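Local coordinates for protein xyloglucan-specific endo-beta-1,4-glucanase BoGH5A (Bacteroides ovatus, PDB 3ZMR) that hydrolyses internal beta-1,4-glucosidic linkages of the xyloglucan backbone with retention of the beta configuration, releasing xyloglucan oligosaccharides, at residues A[255-260]-A[302-307]; A[112-117]-A[327-332]; A[25-30]-A[57-62]. All blocks are in the same frame, centred on the assembly; numbering follows the deposited sequence.

Interaction 1: residues A[255-260]-A[302-307]; sequences LLFAGT and RHLIVQ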
ATOM      1  N   LEU A 255       0.369   2.810  16.056  1.00  8.10           N
ATOM      2  CA  LEU A 255      -0.577   3.261  15.030  1.00  7.83           C
ATOM      3  C   LEU A 255       0.142   3.508  13.717  1.00  7.36           C
ATOM      4  O   LEU A 255       1.082   4.324  13.657  1.00  9.31           O
ATOM      5  CB  LEU A 255      -1.345   4.510  15.421  1.00  7.71           C
ATOM      6  CG  LEU A 255      -2.365   5.077  14.427  1.00  7.67           C
ATOM      7  CD1 LEU A 255      -3.505   4.086  14.163  1.00  9.84           C
ATOM      8  CD2 LEU A 255      -2.940   6.384  14.907  1.00  9.35           C
ATOM      9  N   LEU A 256      -0.278   2.787  12.692  1.00  8.18           N
ATOM     10  CA  LEU A 256       0.232   2.897  11.319  1.00  7.44           C
ATOM     11  C   LEU A 256      -0.854   3.430  10.405  1.00  7.18           C
ATOM     12  O   LEU A 256      -2.059   3.202  10.652  1.00  8.15           O
ATOM     13  CB  LEU A 256       0.713   1.531  10.794  1.00  7.52           C
ATOM     14  CG  LEU A 256       1.910   0.836  11.493  1.00  8.05           C
ATOM     15  CD1 LEU A 256       1.482   0.061  12.720  1.00 10.72           C
ATOM     16  CD2 LEU A 256       2.617  -0.106  10.519  1.00  7.94           C
ATOM     17  N   PHE A 257      -0.427   4.169   9.377  1.00  7.55           N
ATOM     18  CA  PHE A 257      -1.336   4.666   8.347  1.00  6.93           C
ATOM     19  C   PHE A 257      -1.095   3.933   7.038  1.00  7.91           C
ATOM     20  O   PHE A 257       0.049   3.711   6.657  1.00  8.22           O
ATOM     21  CB  PHE A 257      -1.167   6.166   8.062  1.00  7.32           C
ATOM     22  CG  PHE A 257      -1.292   7.101   9.246  1.00  7.85           C
ATOM     23  CD1 PHE A 257      -2.050   6.834  10.385  1.00  8.35           C
ATOM     24  CD2 PHE A 257      -0.683   8.347   9.149  1.00  8.35           C
ATOM     25  CE1 PHE A 257      -2.127   7.761  11.394  1.00  8.92           C
ATOM     26  CE2 PHE A 257      -0.786   9.270  10.154  1.00  9.66           C
ATOM     27  CZ  PHE A 257      -1.491   8.980  11.286  1.00  9.34           C
ATOM     28  N   ALA A 258      -2.183   3.583   6.356  1.00  8.74           N
ATOM     29  CA  ALA A 258      -2.120   2.965   5.018  1.00  7.67           C
ATOM     30  C   ALA A 258      -2.846   3.863   4.019  1.00  7.39           C
ATOM     31  O   ALA A 258      -4.023   4.140   4.191  1.00  7.89           O
ATOM     32  CB  ALA A 258      -2.750   1.575   5.019  1.00  7.85           C
ATOM     33  N   GLY A 259      -2.146   4.322   2.971  1.00  7.90           N
ATOM     34  CA  GLY A 259      -2.633   5.482   2.227  1.00  8.14           C
ATOM     35  C   GLY A 259      -3.894   5.247   1.386  1.00  8.52           C
ATOM     36  O   GLY A 259      -4.741   6.139   1.247  1.00  9.68           O
ATOM     37  N   THR A 260      -3.961   4.048   0.810  1.00  7.77           N
ATOM     38  CA  THR A 260      -4.991   3.684  -0.163  1.00  8.34           C
ATOM     39  C   THR A 260      -5.384   2.220   0.047  1.00  9.45           C
ATOM     40  O   THR A 260      -4.796   1.531   0.867  1.00  9.22           O
ATOM     41  CB  THR A 260      -4.503   3.888  -1.632  1.00  9.07           C
ATOM     42  OG1 THR A 260      -3.563   2.855  -1.978  1.00  9.46           O
ATOM     43  CG2 THR A 260      -3.890   5.270  -1.845  1.00 11.14           C
ATOM     44  N   ARG A 302       6.435   7.882  11.885  1.00  7.98           N
ATOM     45  CA  ARG A 302       5.424   6.831  11.893  1.00  8.25           C
ATOM     46  C   ARG A 302       5.684   5.844  10.781  1.00  8.07           C
ATOM     47  O   ARG A 302       6.113   6.211   9.683  1.00  8.43           O
ATOM     48  CB  ARG A 302       4.052   7.465  11.751  1.00  7.14           C
ATOM     49  CG  ARG A 302       2.894   6.511  11.918  1.00  8.24           C
ATOM     50  CD  ARG A 302       1.483   7.161  11.983  1.00  8.01           C
ATOM     51  NE  ARG A 302       1.452   8.281  12.912  1.00  7.10           N
ATOM     52  CZ  ARG A 302       1.549   8.185  14.242  1.00  6.87           C
ATOM     53  NH1 ARG A 302       1.580   7.003  14.884  1.00  8.73           N
ATOM     54  NH2 ARG A 302       1.655   9.295  14.967  1.00  9.81           N
ATOM     55  N   HIS A 303       5.364   4.594  11.029  1.00  7.89           N
ATOM     56  CA  HIS A 303       5.470   3.583   9.978  1.00  8.10           C
ATOM     57  C   HIS A 303       4.267   3.696   9.080  1.00  7.36           C
ATOM     58  O   HIS A 303       3.118   3.717   9.533  1.00  8.32           O
ATOM     59  CB  HIS A 303       5.535   2.190  10.591  1.00  8.48           C
ATOM     60  CG  HIS A 303       6.744   1.988  11.468  1.00  8.09           C
ATOM     61  ND1 HIS A 303       7.869   1.284  11.070  1.00  9.47           N
ATOM     62  CD2 HIS A 303       6.990   2.412  12.729  1.00  8.72           C
ATOM     63  CE1 HIS A 303       8.740   1.273  12.063  1.00 11.13           C
ATOM     64  NE2 HIS A 303       8.235   1.969  13.068  1.00 10.22           N
ATOM     65  N   LEU A 304       4.552   3.847   7.794  1.00  6.57           N
ATOM     66  CA  LEU A 304       3.533   4.050   6.756  1.00  7.52           C
ATOM     67  C   LEU A 304       3.474   2.840   5.832  1.00  7.56           C
ATOM     68  O   LEU A 304       4.481   2.193   5.564  1.00  9.88           O
ATOM     69  CB  LEU A 304       3.811   5.328   5.959  1.00  7.70           C
ATOM     70  CG  LEU A 304       3.979   6.626   6.763  1.00  8.75           C
ATOM     71  CD1 LEU A 304       4.205   7.792   5.824  1.00 10.00           C
ATOM     72  CD2 LEU A 304       2.813   6.899   7.693  1.00 12.49           C
ATOM     73  N   ILE A 305       2.286   2.606   5.278  1.00  6.74           N
ATOM     74  CA  ILE A 305       2.021   1.434   4.476  1.00  6.88           C
ATOM     75  C   ILE A 305       1.477   1.898   3.123  1.00  6.44           C
ATOM     76  O   ILE A 305       0.456   2.607   3.065  1.00  7.39           O
ATOM     77  CB  ILE A 305       0.995   0.510   5.132  1.00  6.87           C
ATOM     78  CG1 ILE A 305       1.405   0.102   6.532  1.00  7.54           C
ATOM     79  CG2 ILE A 305       0.738  -0.712   4.257  1.00  8.33           C
ATOM     80  CD1 ILE A 305       0.255  -0.393   7.370  1.00  9.77           C
ATOM     81  N   VAL A 306       2.172   1.537   2.041  1.00  7.98           N
ATOM     82  CA  VAL A 306       1.808   1.904   0.698  1.00  7.02           C
ATOM     83  C   VAL A 306       1.473   0.655  -0.105  1.00  6.70           C
ATOM     84  O   VAL A 306       1.920  -0.450   0.222  1.00  7.62           O
ATOM     85  CB  VAL A 306       2.919   2.763   0.023  1.00  7.80           C
ATOM     86  CG1 VAL A 306       3.043   4.111   0.735  1.00 12.32           C
ATOM     87  CG2 VAL A 306       4.248   2.015  -0.077  1.00  9.28           C
ATOM     88  N   GLN A 307       0.625   0.816  -1.132  1.00  8.03           N
ATOM     89  CA  GLN A 307       0.003  -0.327  -1.780  1.00  6.47           C
ATOM     90  C   GLN A 307       0.517  -0.601  -3.180  1.00  6.36           C
ATOM     91  O   GLN A 307       0.825   0.326  -3.953  1.00  8.82           O
ATOM     92  CB  GLN A 307      -1.501  -0.091  -1.886  1.00  7.90           C
ATOM     93  CG  GLN A 307      -2.236  -0.090  -0.555  1.00  8.53           C
ATOM     94  CD  GLN A 307      -1.802   1.034   0.350  1.00  7.63           C
ATOM     95  OE1 GLN A 307      -1.760   2.222  -0.051  1.00  8.42           O
ATOM     96  NE2 GLN A 307      -1.486   0.693   1.589  1.00  7.42           N
TER
HETATM   97  O   HOH W   1       3.847   3.556  13.400  1.00  8.89           O

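Interaction 2: residues A[112-117]-A[327-332]; sequences DLTSMQ and VQNRIF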
ATOM      1  N   ASP A 112      13.218   3.090  18.017  1.00 13.58           N
ATOM      2  CA  ASP A 112      14.226   3.069  16.973  1.00 12.66           C
ATOM      3  C   ASP A 112      14.281   1.672  16.340  1.00 12.22           C
ATOM      4  O   ASP A 112      15.224   0.872  16.561  1.00 16.61           O
ATOM      5  CB  ASP A 112      15.596   3.453  17.533  1.00 15.68           C
ATOM      6  CG  ASP A 112      16.613   3.702  16.450  1.00 23.19           C
ATOM      7  OD1 ASP A 112      16.256   3.855  15.276  1.00 24.07           O
ATOM      8  OD2 ASP A 112      17.793   3.797  16.796  1.00 34.04           O
ATOM      9  N   LEU A 113      13.255   1.395  15.532  1.00 10.59           N
ATOM     10  CA  LEU A 113      13.070   0.117  14.839  1.00 14.46           C
ATOM     11  C   LEU A 113      12.758   0.383  13.375  1.00 10.37           C
ATOM     12  O   LEU A 113      11.934   1.246  13.073  1.00 11.77           O
ATOM     13  CB  LEU A 113      11.896  -0.648  15.463  1.00 22.18           C
ATOM     14  CG  LEU A 113      12.041  -1.105  16.914  1.00 16.48           C
ATOM     15  CD1 LEU A 113      10.730  -1.669  17.411  1.00 21.37           C
ATOM     16  CD2 LEU A 113      13.176  -2.126  17.014  1.00 24.43           C
ATOM     17  N   THR A 114      13.395  -0.355  12.476  1.00  9.29           N
ATOM     18  CA  THR A 114      13.013  -0.310  11.076  1.00  8.95           C
ATOM     19  C   THR A 114      11.604  -0.912  10.931  1.00  8.88           C
ATOM     20  O   THR A 114      11.150  -1.652  11.796  1.00  9.37           O
ATOM     21  CB  THR A 114      13.959  -1.081  10.171  1.00 12.66           C
ATOM     22  OG1 THR A 114      13.875  -2.453  10.545  1.00  9.98           O
ATOM     23  CG2 THR A 114      15.387  -0.570  10.296  1.00 12.65           C
ATOM     24  N   SER A 115      10.924  -0.574   9.839  1.00 10.04           N
ATOM     25  CA  SER A 115       9.646  -1.222   9.546  1.00  8.64           C
ATOM     26  C   SER A 115       9.816  -2.743   9.525  1.00  8.97           C
ATOM     27  O   SER A 115       8.938  -3.482   9.974  1.00  9.18           O
ATOM     28  CB  SER A 115       9.026  -0.681   8.284  1.00 11.12           C
ATOM     29  OG  SER A 115       8.609   0.650   8.493  1.00 11.91           O
ATOM     30  N   MET A 116      10.933  -3.224   8.972  1.00  9.81           N
ATOM     31  CA  MET A 116      11.168  -4.673   8.968  1.00 10.21           C
ATOM     32  C   MET A 116      11.156  -5.253  10.400  1.00 10.56           C
ATOM     33  O   MET A 116      10.572  -6.314  10.676  1.00 11.81           O
ATOM     34  CB  MET A 116      12.468  -5.019   8.224  1.00 10.30           C
ATOM     35  CG  MET A 116      12.696  -6.519   8.087  1.00 11.27           C
ATOM     36  SD  MET A 116      11.428  -7.402   7.121  1.00 12.42           S
ATOM     37  CE  MET A 116      11.857  -6.803   5.532  1.00 17.06           C
ATOM     38  N   GLN A 117      11.855  -4.583  11.312  1.00  9.80           N
ATOM     39  CA  GLN A 117      11.918  -5.032  12.716  1.00 10.65           C
ATOM     40  C   GLN A 117      10.539  -4.958  13.361  1.00 10.09           C
ATOM     41  O   GLN A 117      10.132  -5.841  14.093  1.00 12.06           O
ATOM     42  CB  GLN A 117      12.910  -4.178  13.503  1.00 15.10           C
ATOM     43  CG  GLN A 117      14.371  -4.457  13.171  1.00 12.77           C
ATOM     44  CD  GLN A 117      15.309  -3.523  13.895  1.00 16.11           C
ATOM     45  OE1 GLN A 117      15.212  -2.321  13.730  1.00 12.06           O
ATOM     46  NE2 GLN A 117      16.187  -4.075  14.741  1.00 22.54           N
ATOM     47  N   VAL A 327      12.706   9.969   6.182  1.00 10.47           N
ATOM     48  CA  VAL A 327      13.285   9.072   7.184  1.00 10.81           C
ATOM     49  C   VAL A 327      13.584   7.754   6.498  1.00 10.96           C
ATOM     50  O   VAL A 327      12.962   7.420   5.483  1.00 12.60           O
ATOM     51  CB  VAL A 327      12.387   8.828   8.393  1.00 14.67           C
ATOM     52  CG1 VAL A 327      12.369  10.042   9.303  1.00 18.76           C
ATOM     53  CG2 VAL A 327      10.993   8.392   7.947  1.00 11.86           C
ATOM     54  N   GLN A 328      14.563   7.034   7.041  1.00 11.75           N
ATOM     55  CA  GLN A 328      14.987   5.756   6.486  1.00 12.32           C
ATOM     56  C   GLN A 328      14.151   4.605   7.082  1.00  9.69           C
ATOM     57  O   GLN A 328      13.889   4.564   8.293  1.00 11.31           O
ATOM     58  CB  GLN A 328      16.483   5.471   6.721  1.00 15.53           C
ATOM     59  CG  GLN A 328      17.435   6.456   6.053  1.00 18.24           C
ATOM     60  CD  GLN A 328      18.898   6.003   6.064  1.00 59.37           C
ATOM     61  OE1 GLN A 328      19.267   5.048   5.378  1.00 94.60           O
ATOM     62  NE2 GLN A 328      19.733   6.709   6.813  1.00 77.33           N
ATOM     63  N   ASN A 329      13.717   3.714   6.186  1.00 10.31           N
ATOM     64  CA  ASN A 329      13.210   2.382   6.568  1.00 10.51           C
ATOM     65  C   ASN A 329      11.958   2.473   7.478  1.00  8.51           C
ATOM     66  O   ASN A 329      11.883   1.789   8.533  1.00 11.14           O
ATOM     67  CB  ASN A 329      14.313   1.535   7.240  1.00 12.82           C
ATOM     68  CG  ASN A 329      15.526   1.372   6.369  1.00 14.23           C
ATOM     69  OD1 ASN A 329      16.650   1.591   6.829  1.00 21.49           O
ATOM     70  ND2 ASN A 329      15.330   1.003   5.142  1.00 13.41           N
ATOM     71  N   ARG A 330      11.004   3.328   7.074  1.00  8.28           N
ATOM     72  CA  ARG A 330       9.739   3.462   7.807  0.50  8.76           C
ATOM     73  C   ARG A 330       8.526   3.276   6.886  1.00  8.91           C
ATOM     74  O   ARG A 330       7.442   3.845   7.144  1.00  8.98           O
ATOM     75  CB  ARG A 330       9.657   4.789   8.558  0.50  8.91           C
ATOM     76  CG  ARG A 330      10.661   4.960   9.699  0.50  9.48           C
ATOM     77  CD  ARG A 330      10.505   3.896  10.778  0.50  9.59           C
ATOM     78  NE  ARG A 330      11.305   4.162  11.985  0.50 12.38           N
ATOM     79  CZ  ARG A 330      12.610   3.906  12.101  0.50 12.32           C
ATOM     80  NH1 ARG A 330      13.285   3.342  11.092  0.50 13.53           N
ATOM     81  NH2 ARG A 330      13.228   4.185  13.249  0.50 16.38           N
ATOM     82  N   ILE A 331       8.707   2.463   5.842  1.00  8.54           N
ATOM     83  CA  ILE A 331       7.648   2.123   4.889  1.00  7.78           C
ATOM     84  C   ILE A 331       7.490   0.607   4.723  1.00  8.40           C
ATOM     85  O   ILE A 331       8.452  -0.158   4.575  1.00 10.03           O
ATOM     86  CB  ILE A 331       7.863   2.780   3.509  1.00 11.85           C
ATOM     87  CG1 ILE A 331       7.760   4.322   3.651  1.00 12.52           C
ATOM     88  CG2 ILE A 331       6.806   2.291   2.506  1.00 15.67           C
ATOM     89  CD1 ILE A 331       8.048   5.141   2.431  1.00 15.04           C
ATOM     90  N   PHE A 332       6.229   0.188   4.772  1.00  7.48           N
ATOM     91  CA  PHE A 332       5.804  -1.177   4.411  1.00  6.82           C
ATOM     92  C   PHE A 332       5.138  -1.168   3.024  1.00  8.21           C
ATOM     93  O   PHE A 332       4.462  -0.187   2.675  1.00  8.21           O
ATOM     94  CB  PHE A 332       4.667  -1.670   5.320  1.00  7.81           C
ATOM     95  CG  PHE A 332       5.047  -2.048   6.728  1.00  6.67           C
ATOM     96  CD1 PHE A 332       5.344  -1.098   7.701  1.00  8.36           C
ATOM     97  CD2 PHE A 332       4.966  -3.383   7.119  1.00  7.10           C
ATOM     98  CE1 PHE A 332       5.622  -1.484   9.021  1.00  8.53           C
ATOM     99  CE2 PHE A 332       5.241  -3.780   8.416  1.00  8.57           C
ATOM    100  CZ  PHE A 332       5.569  -2.839   9.385  1.00  9.30           C
TER
HETATM  101  O   HOH W   2      15.807   2.191  13.281  1.00 37.65           O

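Interaction 3: residues A[25-30]-A[57-62]; sequences RQTIQI and YVNITV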
ATOM      1  N   ARG A  25      12.950  15.573 -16.221  1.00 16.00           N
ATOM      2  CA  ARG A  25      13.727  15.873 -17.411  1.00 13.61           C
ATOM      3  C   ARG A  25      13.640  17.354 -17.763  1.00 13.25           C
ATOM      4  O   ARG A  25      12.648  18.021 -17.456  1.00 15.36           O
ATOM      5  CB  ARG A  25      13.268  15.022 -18.610  1.00 14.27           C
ATOM      6  CG  ARG A  25      12.029  15.532 -19.342  1.00 24.14           C
ATOM      7  CD  ARG A  25      10.747  14.785 -19.062  1.00 41.70           C
ATOM      8  NE  ARG A  25       9.699  15.314 -19.945  1.00 65.08           N
ATOM      9  CZ  ARG A  25       8.668  16.095 -19.603  1.00181.44           C
ATOM     10  NH1 ARG A  25       8.456  16.455 -18.340  1.00131.78           N
ATOM     11  NH2 ARG A  25       7.818  16.524 -20.554  1.00 28.97           N
ATOM     12  N   GLN A  26      14.674  17.844 -18.441  1.00 13.09           N
ATOM     13  CA  GLN A  26      14.736  19.189 -18.975  1.00 14.72           C
ATOM     14  C   GLN A  26      15.308  19.113 -20.382  1.00 13.29           C
ATOM     15  O   GLN A  26      16.360  18.502 -20.617  1.00 14.65           O
ATOM     16  CB  GLN A  26      15.594  20.132 -18.125  1.00 13.21           C
ATOM     17  CG  GLN A  26      14.996  20.372 -16.737  1.00 14.85           C
ATOM     18  CD  GLN A  26      15.902  21.166 -15.829  1.00 15.71           C
ATOM     19  OE1 GLN A  26      16.747  21.932 -16.283  1.00 18.24           O
ATOM     20  NE2 GLN A  26      15.727  20.987 -14.536  1.00 15.76           N
ATOM     21  N   THR A  27      14.609  19.775 -21.304  1.00 12.17           N
ATOM     22  CA  THR A  27      15.083  19.891 -22.683  1.00 11.67           C
ATOM     23  C   THR A  27      16.022  21.105 -22.786  1.00 13.11           C
ATOM     24  O   THR A  27      15.680  22.247 -22.385  1.00 14.51           O
ATOM     25  CB  THR A  27      13.920  20.050 -23.669  1.00 12.03           C
ATOM     26  OG1 THR A  27      13.057  18.928 -23.573  1.00 13.57           O
ATOM     27  CG2 THR A  27      14.407  20.171 -25.103  1.00 13.86           C
ATOM     28  N   ILE A  28      17.217  20.854 -23.305  1.00 12.96           N
ATOM     29  CA  ILE A  28      18.176  21.901 -23.617  1.00 13.76           C
ATOM     30  C   ILE A  28      18.417  21.921 -25.131  1.00 13.05           C
ATOM     31  O   ILE A  28      17.947  21.045 -25.858  1.00 13.69           O
ATOM     32  CB  ILE A  28      19.495  21.744 -22.815  1.00 14.34           C
ATOM     33  CG1 ILE A  28      20.336  20.546 -23.304  1.00 14.78           C
ATOM     34  CG2 ILE A  28      19.156  21.678 -21.326  1.00 14.39           C
ATOM     35  CD1 ILE A  28      21.707  20.474 -22.651  1.00 18.35           C
ATOM     36  N   GLN A  29      19.152  22.927 -25.591  1.00 13.13           N
ATOM     37  CA  GLN A  29      19.508  23.027 -27.002  1.00 13.94           C
ATOM     38  C   GLN A  29      21.018  23.095 -27.168  1.00 13.83           C
ATOM     39  O   GLN A  29      21.694  23.886 -26.525  1.00 17.39           O
ATOM     40  CB  GLN A  29      18.809  24.218 -27.675  1.00 15.94           C
ATOM     41  CG  GLN A  29      18.895  24.223 -29.199  1.00 16.93           C
ATOM     42  CD  GLN A  29      18.103  25.350 -29.829  1.00 22.05           C
ATOM     43  OE1 GLN A  29      18.274  26.522 -29.476  1.00 23.46           O
ATOM     44  NE2 GLN A  29      17.248  25.017 -30.776  1.00 20.64           N
ATOM     45  N   ILE A  30      21.515  22.260 -28.064  1.00 14.62           N
ATOM     46  CA  ILE A  30      22.915  22.236 -28.485  1.00 14.72           C
ATOM     47  C   ILE A  30      22.995  22.842 -29.900  1.00 16.04           C
ATOM     48  O   ILE A  30      22.322  22.388 -30.805  1.00 19.03           O
ATOM     49  CB  ILE A  30      23.463  20.790 -28.538  1.00 18.14           C
ATOM     50  CG1 ILE A  30      23.241  20.054 -27.207  1.00 21.45           C
ATOM     51  CG2 ILE A  30      24.931  20.784 -28.969  1.00 20.00           C
ATOM     52  CD1 ILE A  30      23.692  20.803 -25.963  1.00 24.06           C
ATOM     53  N   TYR A  57      17.477  19.710 -30.040  1.00 11.93           N
ATOM     54  CA  TYR A  57      16.910  19.607 -28.695  1.00 10.32           C
ATOM     55  C   TYR A  57      17.310  18.290 -28.049  1.00 11.88           C
ATOM     56  O   TYR A  57      17.007  17.193 -28.577  1.00 11.90           O
ATOM     57  CB  TYR A  57      15.394  19.772 -28.691  1.00 11.80           C
ATOM     58  CG  TYR A  57      14.948  21.198 -28.907  1.00 10.98           C
ATOM     59  CD1 TYR A  57      15.380  22.239 -28.063  1.00 15.45           C
ATOM     60  CD2 TYR A  57      14.075  21.511 -29.938  1.00 13.68           C
ATOM     61  CE1 TYR A  57      14.947  23.526 -28.261  1.00 14.27           C
ATOM     62  CE2 TYR A  57      13.636  22.805 -30.121  1.00 19.65           C
ATOM     63  CZ  TYR A  57      14.105  23.815 -29.284  1.00 16.50           C
ATOM     64  OH  TYR A  57      13.675  25.127 -29.467  1.00 17.63           O
ATOM     65  N   VAL A  58      18.004  18.401 -26.909  1.00 14.01           N
ATOM     66  CA  VAL A  58      18.544  17.265 -26.187  1.00 13.65           C
ATOM     67  C   VAL A  58      17.955  17.275 -24.778  1.00 12.62           C
ATOM     68  O   VAL A  58      17.875  18.326 -24.136  1.00 12.65           O
ATOM     69  CB  VAL A  58      20.094  17.335 -26.081  1.00 13.87           C
ATOM     70  CG1 VAL A  58      20.680  16.211 -25.212  1.00 26.75           C
ATOM     71  CG2 VAL A  58      20.696  17.275 -27.483  1.00 19.94           C
ATOM     72  N   ASN A  59      17.526  16.105 -24.317  1.00 12.36           N
ATOM     73  CA  ASN A  59      17.003  15.970 -22.967  1.00 11.68           C
ATOM     74  C   ASN A  59      18.051  15.538 -21.973  1.00 11.94           C
ATOM     75  O   ASN A  59      18.858  14.650 -22.240  1.00 14.32           O
ATOM     76  CB  ASN A  59      15.818  15.024 -22.920  1.00 13.04           C
ATOM     77  CG  ASN A  59      14.511  15.709 -23.218  1.00 12.54           C
ATOM     78  OD1 ASN A  59      14.420  16.640 -24.018  1.00 13.18           O
ATOM     79  ND2 ASN A  59      13.478  15.228 -22.576  1.00 14.28           N
ATOM     80  N   ILE A  60      18.063  16.227 -20.844  1.00 13.38           N
ATOM     81  CA  ILE A  60      18.852  15.799 -19.690  1.00 13.69           C
ATOM     82  C   ILE A  60      17.852  15.294 -18.641  1.00 12.39           C
ATOM     83  O   ILE A  60      16.945  16.032 -18.242  1.00 13.60           O
ATOM     84  CB  ILE A  60      19.726  16.944 -19.121  1.00 13.13           C
ATOM     85  CG1 ILE A  60      20.660  17.505 -20.215  1.00 15.21           C
ATOM     86  CG2 ILE A  60      20.527  16.451 -17.919  1.00 14.96           C
ATOM     87  CD1 ILE A  60      21.605  16.499 -20.867  1.00 17.13           C
ATOM     88  N   THR A  61      18.014  14.029 -18.253  1.00 13.30           N
ATOM     89  CA  THR A  61      17.079  13.330 -17.379  1.00 13.60           C
ATOM     90  C   THR A  61      17.810  12.820 -16.141  1.00 15.47           C
ATOM     91  O   THR A  61      18.899  12.235 -16.227  1.00 20.30           O
ATOM     92  CB  THR A  61      16.395  12.156 -18.118  1.00 19.02           C
ATOM     93  OG1 THR A  61      15.846  12.636 -19.353  1.00 18.69           O
ATOM     94  CG2 THR A  61      15.264  11.531 -17.269  1.00 22.34           C
ATOM     95  N   VAL A  62      17.211  13.054 -14.983  1.00 14.77           N
ATOM     96  CA  VAL A  62      17.745  12.547 -13.738  1.00 15.15           C
ATOM     97  C   VAL A  62      16.819  11.498 -13.153  1.00 15.89           C
ATOM     98  O   VAL A  62      15.582  11.617 -13.217  1.00 16.32           O
ATOM     99  CB  VAL A  62      18.011  13.670 -12.695  1.00 16.18           C
ATOM    100  CG1 VAL A  62      19.036  14.679 -13.234  1.00 25.42           C
ATOM    101  CG2 VAL A  62      16.716  14.362 -12.247  1.00 17.44           C
TER

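Interaction 1: residues A[255-260]-A[302-307]
Among the polar contacts, the amide of Q307 folds back onto T260 and grips it twice. T260 OG1 donates to Q307 OE1 at 2.7 Å, and T260 N donates to the same oxygen at 3.0 Å. Both donors approach from one face of the amide, the backbone N-H standing well above its plane. The bend at chi2 (64°) turns CD of Q307 back toward T260, while NE2 bonds to E334 and, weakly, to the carbonyl of I305 in its own strand. An alanine in place of Q307 removes this amide and would probably leave T260 N and OG1 without their shared acceptor and E334 OE1 without this donor. At the other end, R302 NH1 reaches L255 O at 3.0 Å in a nearly straight bond (166°), the oxygen lying at the guanidinium edge. A water also donates to L255 O and accepts from H303 N. N299 and the carbonyl of Y251 hold NE and NH2 of R302, which fixes the turn of the guanidinium.

Backbone bonding is parallel: I305 N donates to F257 O at 2.9 Å, and I305 O accepts from G259 N at 3.1 Å, so one residue of 302-307 binds on both sides of A258.

The ring contact is a CH-pi one. R302 CD sits over the centre of the F257 ring, 3.5 Å from the centroid and 8° off the normal.

Apolar packing divides between the two sheet faces. F257 and L304 share one, their side chains side by side; A258 and I305 share the other, where L256 CD2 also meets I305 CD1 at 3.9 Å.

These are neighbouring parallel strands of the eight-stranded TIM barrel of glycoside hydrolase family 5; beyond T260 the chain runs into substrate-binding N261 and the probable proton donor E262.

Interaction 2: residues A[112-117]-A[327-332]
S115 and N329 make the central bond: S115 N donates to N329 O at 2.9 Å with an N-H...O angle of 162°. N329 has a left-handed helical backbone conformation, and its side chain lies alongside that of T114, pointing the same way, with N329 CB 3.9 Å from T114 CG2.

T114 has OG1 between its backbone N and carbonyl carbon (chi1 64°), a position from which it accepts from Q117 N at 3.0 Å. The return bond runs from T114 N to Q117 OE1, also 3.0 Å, in the amide plane on a lone pair. The two bonds hold both side chains at the start of the helix.

S115 turns OG beside its own backbone N (chi1 -69°), close against the backbone of R330, and the hydroxyl finds its polar partner in H303 ND1. Its CB packs on the ring of F332, 3.6 Å from CE1; S119 and M122, further along the helix, also touch that ring.

R330 is modelled in two conformations, so the details of its tip are provisional. In the one described, its chain bends at chi2 and the guanidinium lies flat over L113 O, with CZ 2.9 Å from that oxygen, an approach to the face rather than a hydrogen bond. D112 OD1 lies at the guanidinium edge, but the salt bridge to NH2 is long (3.7 Å), and a water links the same two atoms.

T114 and Q117 thus form a capping box, the N-terminal cap of helix 115-122, which packs against the start of strand 331-337 at the N-terminal end of the TIM barrel strands.

Interaction 3: residues A[25-30]-A[57-62]
T27 OG1 donates to N59 OD1 at 2.7 Å, the hydroxyl standing 36° above the plane of the asparagine amide. The pair joins two antiparallel strands of the BACON domain, a beta-sandwich module with an immunoglobulin-like character, in which 24-31 is an outer strand of a three-stranded sheet and 55-62 the middle one. T27 faces N59 as a non-hydrogen-bonded pair, so this side-chain bond joins them where the backbones do not.

The hydrogen-bonded pairs flank it: Q26 N to I60 O and I60 N to Q26 O, both 2.9 Å, and a second reciprocal pair between I28 and V58, with I28 N to V58 O at 2.7 Å.

Alternation separates the chemistry. I28, V58 and I60, along with Q26, point to the inner face: I28 CD1 meets I60 CG1 at 4.0 Å, while I30 CG1 rests 3.8 Å from V58 CG2. W36, from the other sheet, touches both I30 and V58, so this face belongs to the sandwich interior.

T27, N59, Q29 and Y57 occupy the opposite, more exposed face. There Q29 sends CG out anti to its backbone N (chi1 -168°), and the chain, extended beyond CG, carries the amide to the Y57 ring, nearly parallel to it (7° apart), with NE2 over the CE1-CZ side of one face, 3.7 Å from CZ.

Overall arrangement
Interactions 1 and 2 belong to one body. Strands 304-307 and 331-337 are neighbours in the barrel, L304 O bonds to F332 N, and H303 ND1 meets S115 OG at 2.8 Å, so the capped helix reaches the barrel wall directly. Interaction 1 is entirely buried and parallel; its polar side chains gather at both strand ends, Q307 and T260 at the one toward the bound sugar. Interaction 2, partly exposed, rests on one backbone bond at a capped helix start, with a long, provisional charge pair at its rim. Interaction 3 stands apart, its centre about 36 Å from each of the others, in the BACON domain. Its regular antiparallel bonding divides a mainly apolar inner face, which also carries Q26, from a polar outer one.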